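Local coordinates for protein 3-hydroxyisobutyrate dehydrogenase (Salmonella typhimurium, PDB 3G0O) that probably oxidises L-threonate to 2-dehydro-L-erythronate, using NAD(+) in preference to NADP(+) as hydride acceptor, at residues S102-A113 and P172-Q183; L184-E195 and L263-F273. All coordinates share one frame; numbering follows the deposited sequence.

In the fold
Both contacts draw on the long helix 174-202, which leaves the N-terminal Rossmann-type domain and runs into the all-helical C-terminal part. In contact 1 its first turns, with the P172-G173 lead-in, lie against 102-113, the end of a nucleotide-domain loop and the helix after it; K179, the predicted active-site lysine, sits here. In contact 2 the continuation, 184-195, packs on helix 264-281. The centres are about 20 Å apart, and the segments of 174-202 follow one another without a break. L-tartaric acid is bound about 5 Å from the side chain of Q183 and about 6 Å from that of I190. The second subunit touches both contacts.

Contact 1 of 2, residues S102-A113 and P172-Q183; sequences STISSADAQEIA and PGAGSTVKIIHQ
The predicted active-site lysine, K179, reaches from the start of the interdomain helix to the loop before helix 106-117, where its NZ donates to T103 OG1 at 2.9 Å. Bends at chi2 and chi4 turn the lysine chain so that it crosses the T103 side chain at about a right angle; T103 OG1 lies beside its own backbone N (chi1 -59°), while T103 CG2 lies 4.2 Å from Q183 CG and as far from K179 CG. Water 1 joins the same ammonium, weakly, to S102 O, and V128 O offers NZ a further weak bond. In the 3-hydroxyisobutyrate dehydrogenase family a lysine of this kind serves catalysis, which fits its place here between the two domains.

One turn back, S176 CB presses on I104 O at 3.2 Å. S176 OG takes a hydrogen bond from water 2 and makes another with D125 OD1; water 2 in turn accepts from I104 N. Water 3 lies 2.9 Å from I104 O and 2.7 Å from S176 O, within hydrogen-bonding distance of both carbonyls, though other acceptors compete for its protons.

The helices 106-113 and 174-183 run nearly antiparallel (153°) with axes 8.4 Å apart, and their N-terminal ends meet closely. G173, with its positive phi, is the N-cap residue of helix 174-202 and sits beside S106. Q110 NE2 reaches back to S106 OG, which lies in its amide plane, while Q110 CG touches P172 O at 3.3 Å. Farther along, the methyl of A113 rests on the P172 ring, 3.7 Å from CG.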
loop_
_atom_site.group_PDB
_atom_site.type_symbol
_atom_site.label_atom_id
_atom_site.label_comp_id
_atom_site.label_asym_id
_atom_site.label_seq_id
_atom_site.Cartn_x
_atom_site.Cartn_y
_atom_site.Cartn_z
ATOM N N SER A 102 -19.490 9.377 -6.781
ATOM C CA SER A 102 -19.123 8.457 -7.851
ATOM C C SER A 102 -17.649 8.712 -8.164
ATOM O O SER A 102 -16.875 9.065 -7.282
ATOM C CB SER A 102 -19.992 8.750 -9.081
ATOM O OG SER A 102 -19.663 7.922 -10.182
ATOM N N THR A 103 -17.256 8.513 -9.414
ATOM C CA THR A 103 -15.881 8.787 -9.817
ATOM C C THR A 103 -16.011 9.459 -11.173
ATOM O O THR A 103 -16.028 8.799 -12.213
ATOM C CB THR A 103 -15.038 7.501 -9.925
ATOM O OG1 THR A 103 -15.023 6.834 -8.657
ATOM C CG2 THR A 103 -13.609 7.833 -10.312
ATOM N N ILE A 104 -16.115 10.782 -11.140
ATOM C CA ILE A 104 -16.306 11.572 -12.345
ATOM C C ILE A 104 -15.249 12.664 -12.517
ATOM O O ILE A 104 -14.481 12.955 -11.604
ATOM C CB ILE A 104 -17.717 12.211 -12.319
ATOM C CG1 ILE A 104 -17.813 13.258 -11.203
ATOM C CG2 ILE A 104 -18.762 11.130 -12.098
ATOM C CD1 ILE A 104 -19.200 13.887 -11.049
ATOM N N SER A 105 -15.223 13.280 -13.694
ATOM C CA SER A 105 -14.260 14.333 -13.969
ATOM C C SER A 105 -14.669 15.598 -13.232
ATOM O O SER A 105 -15.825 15.747 -12.825
ATOM C CB SER A 105 -14.207 14.627 -15.465
ATOM O OG SER A 105 -15.389 15.285 -15.883
ATOM N N SER A 106 -13.714 16.501 -13.051
ATOM C CA SER A 106 -13.987 17.767 -12.389
ATOM C C SER A 106 -14.986 18.557 -13.227
ATOM O O SER A 106 -15.892 19.207 -12.692
ATOM C CB SER A 106 -12.705 18.575 -12.234
ATOM O OG SER A 106 -12.955 19.781 -11.539
ATOM N N ALA A 107 -14.824 18.493 -14.547
ATOM C CA ALA A 107 -15.721 19.203 -15.453
ATOM C C ALA A 107 -17.158 18.717 -15.265
ATOM O O ALA A 107 -18.079 19.524 -15.179
ATOM C CB ALA A 107 -15.277 18.992 -16.901
ATOM N N ASP A 108 -17.346 17.400 -15.203
ATOM C CA ASP A 108 -18.684 16.848 -15.023
ATOM C C ASP A 108 -19.299 17.248 -13.685
ATOM O O ASP A 108 -20.496 17.538 -13.605
ATOM C CB ASP A 108 -18.667 15.326 -15.150
ATOM C CG ASP A 108 -18.687 14.860 -16.600
ATOM O OD1 ASP A 108 -19.321 15.535 -17.438
ATOM O OD2 ASP A 108 -18.087 13.812 -16.902
ATOM N N ALA A 109 -18.487 17.264 -12.632
ATOM C CA ALA A 109 -18.980 17.661 -11.318
ATOM C C ALA A 109 -19.470 19.112 -11.362
ATOM O O ALA A 109 -20.505 19.452 -10.778
ATOM C CB ALA A 109 -17.880 17.514 -10.276
ATOM N N GLN A 110 -18.723 19.968 -12.053
ATOM C CA GLN A 110 -19.094 21.375 -12.166
ATOM C C GLN A 110 -20.342 21.566 -13.033
ATOM O O GLN A 110 -21.217 22.366 -12.703
ATOM C CB GLN A 110 -17.925 22.178 -12.736
ATOM C CG GLN A 110 -16.721 22.238 -11.807
ATOM C CD GLN A 110 -15.504 22.859 -12.463
ATOM O OE1 GLN A 110 -15.554 23.987 -12.945
ATOM N NE2 GLN A 110 -14.400 22.120 -12.485
ATOM N N GLU A 111 -20.421 20.827 -14.136
ATOM C CA GLU A 111 -21.569 20.909 -15.033
ATOM C C GLU A 111 -22.845 20.455 -14.318
ATOM O O GLU A 111 -23.902 21.083 -14.434
ATOM C CB GLU A 111 -21.330 20.038 -16.263
ATOM C CG GLU A 111 -20.289 20.595 -17.227
ATOM C CD GLU A 111 -19.771 19.550 -18.206
ATOM O OE1 GLU A 111 -20.588 18.765 -18.735
ATOM O OE2 GLU A 111 -18.545 19.522 -18.452
ATOM N N ILE A 112 -22.735 19.358 -13.579
ATOM C CA ILE A 112 -23.862 18.808 -12.838
ATOM C C ILE A 112 -24.295 19.755 -11.726
ATOM O O ILE A 112 -25.489 19.929 -11.480
ATOM C CB ILE A 112 -23.493 17.436 -12.224
ATOM C CG1 ILE A 112 -23.249 16.425 -13.346
ATOM C CG2 ILE A 112 -24.591 16.965 -11.280
ATOM C CD1 ILE A 112 -22.695 15.097 -12.878
ATOM N N ALA A 113 -23.324 20.363 -11.050
ATOM C CA ALA A 113 -23.628 21.285 -9.963
ATOM C C ALA A 113 -24.374 22.512 -10.483
ATOM O O ALA A 113 -25.324 22.984 -9.857
ATOM C CB ALA A 113 -22.346 21.710 -9.265
ATOM N N PRO A 172 -17.623 22.846 -6.287
ATOM C CA PRO A 172 -17.626 21.510 -6.885
ATOM C C PRO A 172 -16.481 21.362 -7.880
ATOM O O PRO A 172 -16.147 22.306 -8.596
ATOM C CB PRO A 172 -18.983 21.447 -7.570
ATOM C CG PRO A 172 -19.841 22.266 -6.657
ATOM C CD PRO A 172 -18.960 23.460 -6.375
ATOM N N GLY A 173 -15.882 20.179 -7.915
ATOM C CA GLY A 173 -14.792 19.942 -8.842
ATOM C C GLY A 173 -13.525 19.438 -8.182
ATOM O O GLY A 173 -12.946 18.442 -8.615
ATOM N N ALA A 174 -13.095 20.127 -7.130
ATOM C CA ALA A 174 -11.880 19.753 -6.418
ATOM C C ALA A 174 -11.982 18.367 -5.793
ATOM O O ALA A 174 -11.011 17.611 -5.779
ATOM C CB ALA A 174 -11.559 20.786 -5.351
ATOM N N GLY A 175 -13.159 18.042 -5.269
ATOM C CA GLY A 175 -13.351 16.740 -4.670
ATOM C C GLY A 175 -13.093 15.641 -5.686
ATOM O O GLY A 175 -12.396 14.671 -5.388
ATOM N N SER A 176 -13.645 15.785 -6.887
ATOM C CA SER A 176 -13.448 14.773 -7.923
ATOM C C SER A 176 -11.991 14.696 -8.372
ATOM O O SER A 176 -11.512 13.626 -8.745
ATOM C CB SER A 176 -14.351 15.043 -9.129
ATOM O OG SER A 176 -15.708 14.739 -8.835
ATOM N N THR A 177 -11.286 15.824 -8.333
ATOM C CA THR A 177 -9.876 15.833 -8.718
ATOM C C THR A 177 -9.081 14.992 -7.722
ATOM O O THR A 177 -8.172 14.247 -8.102
ATOM C CB THR A 177 -9.304 17.267 -8.744
ATOM O OG1 THR A 177 -9.918 18.002 -9.809
ATOM C CG2 THR A 177 -7.788 17.240 -8.961
ATOM N N VAL A 178 -9.429 15.108 -6.447
ATOM C CA VAL A 178 -8.742 14.340 -5.415
ATOM C C VAL A 178 -9.028 12.854 -5.588
ATOM O O VAL A 178 -8.129 12.026 -5.427
ATOM C CB VAL A 178 -9.172 14.795 -4.008
ATOM C CG1 VAL A 178 -8.624 13.842 -2.949
ATOM C CG2 VAL A 178 -8.663 16.206 -3.754
ATOM N N LYS A 179 -10.277 12.520 -5.918
ATOM C CA LYS A 179 -10.676 11.130 -6.133
ATOM C C LYS A 179 -9.901 10.533 -7.306
ATOM O O LYS A 179 -9.485 9.376 -7.263
ATOM C CB LYS A 179 -12.183 11.038 -6.415
ATOM C CG LYS A 179 -12.701 9.617 -6.669
ATOM C CD LYS A 179 -12.371 8.688 -5.507
ATOM C CE LYS A 179 -12.845 7.257 -5.751
ATOM N NZ LYS A 179 -14.329 7.143 -5.832
ATOM N N ILE A 180 -9.719 11.323 -8.360
ATOM C CA ILE A 180 -8.981 10.856 -9.533
ATOM C C ILE A 180 -7.557 10.485 -9.137
ATOM O O ILE A 180 -7.061 9.419 -9.500
ATOM C CB ILE A 180 -8.933 11.941 -10.635
ATOM C CG1 ILE A 180 -10.325 12.109 -11.247
ATOM C CG2 ILE A 180 -7.907 11.566 -11.709
ATOM C CD1 ILE A 180 -10.456 13.301 -12.163
ATOM N N ILE A 181 -6.899 11.365 -8.391
ATOM C CA ILE A 181 -5.537 11.090 -7.959
ATOM C C ILE A 181 -5.538 9.834 -7.086
ATOM O O ILE A 181 -4.666 8.975 -7.216
ATOM C CB ILE A 181 -4.957 12.288 -7.189
ATOM C CG1 ILE A 181 -4.942 13.514 -8.106
ATOM C CG2 ILE A 181 -3.552 11.966 -6.700
ATOM C CD1 ILE A 181 -4.490 14.785 -7.439
ATOM N N HIS A 182 -6.529 9.719 -6.208
ATOM C CA HIS A 182 -6.629 8.546 -5.349
ATOM C C HIS A 182 -6.723 7.256 -6.169
ATOM O O HIS A 182 -6.096 6.252 -5.829
ATOM C CB HIS A 182 -7.851 8.647 -4.427
ATOM C CG HIS A 182 -8.085 7.418 -3.605
ATOM N ND1 HIS A 182 -8.842 6.356 -4.050
ATOM C CD2 HIS A 182 -7.593 7.048 -2.397
ATOM C CE1 HIS A 182 -8.803 5.384 -3.157
ATOM N NE2 HIS A 182 -8.051 5.777 -2.145
ATOM N N GLN A 183 -7.502 7.285 -7.248
ATOM C CA GLN A 183 -7.672 6.099 -8.083
ATOM C C GLN A 183 -6.400 5.702 -8.825
ATOM O O GLN A 183 -6.253 4.548 -9.229
ATOM C CB GLN A 183 -8.819 6.292 -9.075
ATOM C CG GLN A 183 -10.197 6.324 -8.428
ATOM C CD GLN A 183 -10.442 5.145 -7.499
ATOM O OE1 GLN A 183 -10.085 5.183 -6.322
ATOM N NE2 GLN A 183 -11.050 4.085 -8.028
HETATM O O HOH W 1 -17.089 7.820 -4.899
HETATM O O HOH W 2 -15.761 12.081 -8.507
HETATM O O HOH W 3 -13.172 11.574 -9.454
#

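Contact 2 of 2, residues L184-E195 and L263-F273; sequences LLAGVHIAAAAE and LPLASTALNMF
A191 and A269 meet methyl to methyl, 4.2 Å between their CB atoms, in a mostly apolar contact. The helices 184-195 and 264-273 cross at 64° with axes 9.0 Å apart, and V188 and A269 have the nearest CA atoms, 5.5 Å apart. V188 turns CG2 to the partner helix, over A266 CA and the CB of A269. At one end L184 lays CG against A266 CB at 3.8 Å and sends CD1 to L263 CD2; holding CG anti to the backbone N (chi1 180°) swings the branched tip that way.

The aromatic contact is made by the edge of F273. I190 CG2 comes to its CZ at 3.8 Å, near the ring plane, the side chains crossing at about a right angle. G187 O also lies in that plane, 3.4 Å from CE2, facing the C-H rim. F245 of helix 242-258 meets the same ring.

Selenomethionine M272, bent at chi3, places CE 3.8 Å from A191 O, with SE beside A191 CB. That CE also approaches E195 OE1, but the carboxylate is engaged across the dimer: OE1 accepts from L265 N and OE2 from A266 N of the second subunit.

With no hydrogen bond linking the two segments, they are held by van der Waals contact and burial of apolar side chains, while backbone N-H groups of the second subunit probably stabilise the charge of buried E195.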
loop_
_atom_site.group_PDB
_atom_site.type_symbol
_atom_site.label_atom_id
_atom_site.label_comp_id
_atom_site.label_asym_id
_atom_site.label_seq_id
_atom_site.Cartn_x
_atom_site.Cartn_y
_atom_site.Cartn_z
ATOM N N LEU A 184 -5.490 6.654 -9.007
ATOM C CA LEU A 184 -4.220 6.362 -9.659
ATOM C C LEU A 184 -3.510 5.369 -8.735
ATOM O O LEU A 184 -3.012 4.332 -9.176
ATOM C CB LEU A 184 -3.381 7.642 -9.812
ATOM C CG LEU A 184 -1.998 7.543 -10.486
ATOM C CD1 LEU A 184 -1.509 8.942 -10.840
ATOM C CD2 LEU A 184 -0.991 6.847 -9.577
ATOM N N LEU A 185 -3.487 5.686 -7.444
ATOM C CA LEU A 185 -2.844 4.815 -6.464
ATOM C C LEU A 185 -3.569 3.474 -6.333
ATOM O O LEU A 185 -2.939 2.419 -6.338
ATOM C CB LEU A 185 -2.776 5.515 -5.103
ATOM C CG LEU A 185 -1.748 6.651 -5.003
ATOM C CD1 LEU A 185 -1.939 7.422 -3.708
ATOM C CD2 LEU A 185 -0.343 6.065 -5.080
ATOM N N ALA A 186 -4.892 3.512 -6.215
ATOM C CA ALA A 186 -5.666 2.282 -6.083
ATOM C C ALA A 186 -5.397 1.366 -7.279
ATOM O O ALA A 186 -5.127 0.180 -7.112
ATOM C CB ALA A 186 -7.163 2.604 -5.994
ATOM N N GLY A 187 -5.458 1.936 -8.482
ATOM C CA GLY A 187 -5.237 1.155 -9.687
ATOM C C GLY A 187 -3.835 0.592 -9.818
ATOM O O GLY A 187 -3.662 -0.587 -10.142
ATOM N N VAL A 188 -2.833 1.433 -9.583
ATOM C CA VAL A 188 -1.452 0.987 -9.677
ATOM C C VAL A 188 -1.166 -0.071 -8.618
ATOM O O VAL A 188 -0.465 -1.045 -8.881
ATOM C CB VAL A 188 -0.469 2.165 -9.501
ATOM C CG1 VAL A 188 0.955 1.644 -9.336
ATOM C CG2 VAL A 188 -0.554 3.091 -10.712
ATOM N N HIS A 189 -1.717 0.110 -7.422
ATOM C CA HIS A 189 -1.478 -0.864 -6.362
ATOM C C HIS A 189 -2.071 -2.234 -6.686
ATOM O O HIS A 189 -1.438 -3.257 -6.426
ATOM C CB HIS A 189 -2.004 -0.335 -5.025
ATOM C CG HIS A 189 -1.199 0.805 -4.477
ATOM N ND1 HIS A 189 -1.648 1.613 -3.454
ATOM C CD2 HIS A 189 0.013 1.294 -4.835
ATOM C CE1 HIS A 189 -0.752 2.552 -3.210
ATOM N NE2 HIS A 189 0.266 2.381 -4.035
ATOM N N ILE A 190 -3.268 -2.278 -7.260
ATOM C CA ILE A 190 -3.835 -3.577 -7.607
ATOM C C ILE A 190 -2.941 -4.249 -8.652
ATOM O O ILE A 190 -2.601 -5.425 -8.526
ATOM C CB ILE A 190 -5.264 -3.464 -8.178
ATOM C CG1 ILE A 190 -6.225 -2.977 -7.086
ATOM C CG2 ILE A 190 -5.718 -4.832 -8.696
ATOM C CD1 ILE A 190 -7.625 -2.659 -7.584
ATOM N N ALA A 191 -2.548 -3.494 -9.674
ATOM C CA ALA A 191 -1.704 -4.047 -10.727
ATOM C C ALA A 191 -0.333 -4.482 -10.206
ATOM O O ALA A 191 0.184 -5.524 -10.611
ATOM C CB ALA A 191 -1.544 -3.027 -11.872
ATOM N N ALA A 192 0.257 -3.690 -9.315
ATOM C CA ALA A 192 1.560 -4.028 -8.757
ATOM C C ALA A 192 1.444 -5.295 -7.914
ATOM O O ALA A 192 2.316 -6.157 -7.958
ATOM C CB ALA A 192 2.096 -2.868 -7.910
ATOM N N ALA A 193 0.358 -5.411 -7.154
ATOM C CA ALA A 193 0.151 -6.597 -6.328
ATOM C C ALA A 193 0.096 -7.820 -7.242
ATOM O O ALA A 193 0.750 -8.835 -6.984
ATOM C CB ALA A 193 -1.152 -6.472 -5.533
ATOM N N ALA A 194 -0.677 -7.709 -8.320
ATOM C CA ALA A 194 -0.822 -8.803 -9.270
ATOM C C ALA A 194 0.515 -9.178 -9.889
ATOM O O ALA A 194 0.839 -10.357 -10.022
ATOM C CB ALA A 194 -1.808 -8.424 -10.364
ATOM N N GLU A 195 1.291 -8.171 -10.272
ATOM C CA GLU A 195 2.591 -8.418 -10.877
ATOM C C GLU A 195 3.485 -9.190 -9.914
ATOM O O GLU A 195 4.121 -10.173 -10.300
ATOM C CB GLU A 195 3.250 -7.090 -11.266
ATOM C CG GLU A 195 4.603 -7.232 -11.950
ATOM C CD GLU A 195 5.071 -5.923 -12.550
ATOM O OE1 GLU A 195 4.323 -5.347 -13.370
ATOM O OE2 GLU A 195 6.180 -5.470 -12.202
ATOM N N LEU A 263 2.838 10.089 -16.722
ATOM C CA LEU A 263 2.482 9.060 -15.751
ATOM C C LEU A 263 3.104 7.725 -16.149
ATOM O O LEU A 263 2.454 6.885 -16.771
ATOM C CB LEU A 263 0.960 8.904 -15.662
ATOM C CG LEU A 263 0.134 10.112 -15.214
ATOM C CD1 LEU A 263 -1.332 9.732 -15.194
ATOM C CD2 LEU A 263 0.586 10.586 -13.841
ATOM N N PRO A 264 4.377 7.513 -15.793
ATOM C CA PRO A 264 5.048 6.254 -16.139
ATOM C C PRO A 264 4.304 5.021 -15.606
ATOM O O PRO A 264 4.018 4.083 -16.351
ATOM C CB PRO A 264 6.427 6.417 -15.505
ATOM C CG PRO A 264 6.652 7.904 -15.570
ATOM C CD PRO A 264 5.312 8.458 -15.155
ATOM N N LEU A 265 3.980 5.033 -14.315
ATOM C CA LEU A 265 3.297 3.902 -13.698
ATOM C C LEU A 265 1.793 3.806 -13.973
ATOM O O LEU A 265 1.271 2.715 -14.199
ATOM C CB LEU A 265 3.546 3.910 -12.188
ATOM C CG LEU A 265 5.009 3.731 -11.765
ATOM C CD1 LEU A 265 5.146 4.023 -10.275
ATOM C CD2 LEU A 265 5.485 2.313 -12.083
ATOM N N ALA A 266 1.095 4.937 -13.961
ATOM C CA ALA A 266 -0.350 4.926 -14.206
ATOM C C ALA A 266 -0.689 4.544 -15.638
ATOM O O ALA A 266 -1.730 3.923 -15.889
ATOM C CB ALA A 266 -0.956 6.281 -13.882
ATOM N N SER A 267 0.182 4.911 -16.578
ATOM C CA SER A 267 -0.065 4.577 -17.979
ATOM C C SER A 267 0.156 3.078 -18.156
ATOM O O SER A 267 -0.537 2.424 -18.936
ATOM C CB SER A 267 0.861 5.375 -18.916
ATOM O OG SER A 267 2.222 5.006 -18.771
ATOM N N THR A 268 1.109 2.532 -17.408
ATOM C CA THR A 268 1.397 1.103 -17.482
ATOM C C THR A 268 0.221 0.317 -16.906
ATOM O O THR A 268 -0.233 -0.653 -17.504
ATOM C CB THR A 268 2.685 0.746 -16.697
ATOM O OG1 THR A 268 3.799 1.428 -17.287
ATOM C CG2 THR A 268 2.943 -0.770 -16.728
ATOM N N ALA A 269 -0.276 0.743 -15.749
ATOM C CA ALA A 269 -1.402 0.058 -15.121
ATOM C C ALA A 269 -2.632 0.100 -16.031
ATOM O O ALA A 269 -3.358 -0.887 -16.147
ATOM C CB ALA A 269 -1.719 0.701 -13.772
ATOM N N LEU A 270 -2.866 1.242 -16.672
ATOM C CA LEU A 270 -4.010 1.356 -17.572
ATOM C C LEU A 270 -3.862 0.333 -18.694
ATOM O O LEU A 270 -4.824 -0.347 -19.057
ATOM C CB LEU A 270 -4.122 2.772 -18.163
ATOM C CG LEU A 270 -5.136 2.921 -19.306
ATOM C CD1 LEU A 270 -6.520 2.498 -18.836
ATOM C CD2 LEU A 270 -5.157 4.374 -19.797
ATOM N N ASN A 271 -2.655 0.212 -19.239
ATOM C CA ASN A 271 -2.429 -0.752 -20.311
ATOM C C ASN A 271 -2.672 -2.176 -19.828
ATOM O O ASN A 271 -3.204 -3.004 -20.566
ATOM C CB ASN A 271 -1.005 -0.647 -20.858
ATOM C CG ASN A 271 -0.817 0.557 -21.747
ATOM O OD1 ASN A 271 -1.741 0.985 -22.435
ATOM N ND2 ASN A 271 0.388 1.101 -21.755
HETATM N N MSE A 272 -2.281 -2.461 -18.589
HETATM C CA MSE A 272 -2.485 -3.803 -18.045
HETATM C C MSE A 272 -3.968 -4.135 -17.883
HETATM O O MSE A 272 -4.420 -5.198 -18.304
HETATM C CB MSE A 272 -1.760 -3.948 -16.705
HETATM C CG MSE A 272 -0.248 -3.943 -16.850
HETATM SE SE MSE A 272 0.678 -3.697 -15.165
HETATM C CE MSE A 272 0.357 -5.445 -14.381
ATOM N N PHE A 273 -4.728 -3.227 -17.280
ATOM C CA PHE A 273 -6.153 -3.471 -17.107
ATOM C C PHE A 273 -6.844 -3.525 -18.466
ATOM O O PHE A 273 -7.771 -4.303 -18.665
ATOM C CB PHE A 273 -6.785 -2.390 -16.229
ATOM C CG PHE A 273 -6.529 -2.578 -14.757
ATOM C CD1 PHE A 273 -7.177 -3.587 -14.047
ATOM C CD2 PHE A 273 -5.647 -1.744 -14.079
ATOM C CE1 PHE A 273 -6.949 -3.760 -12.676
ATOM C CE2 PHE A 273 -5.413 -1.908 -12.709
ATOM C CZ PHE A 273 -6.067 -2.918 -12.008
#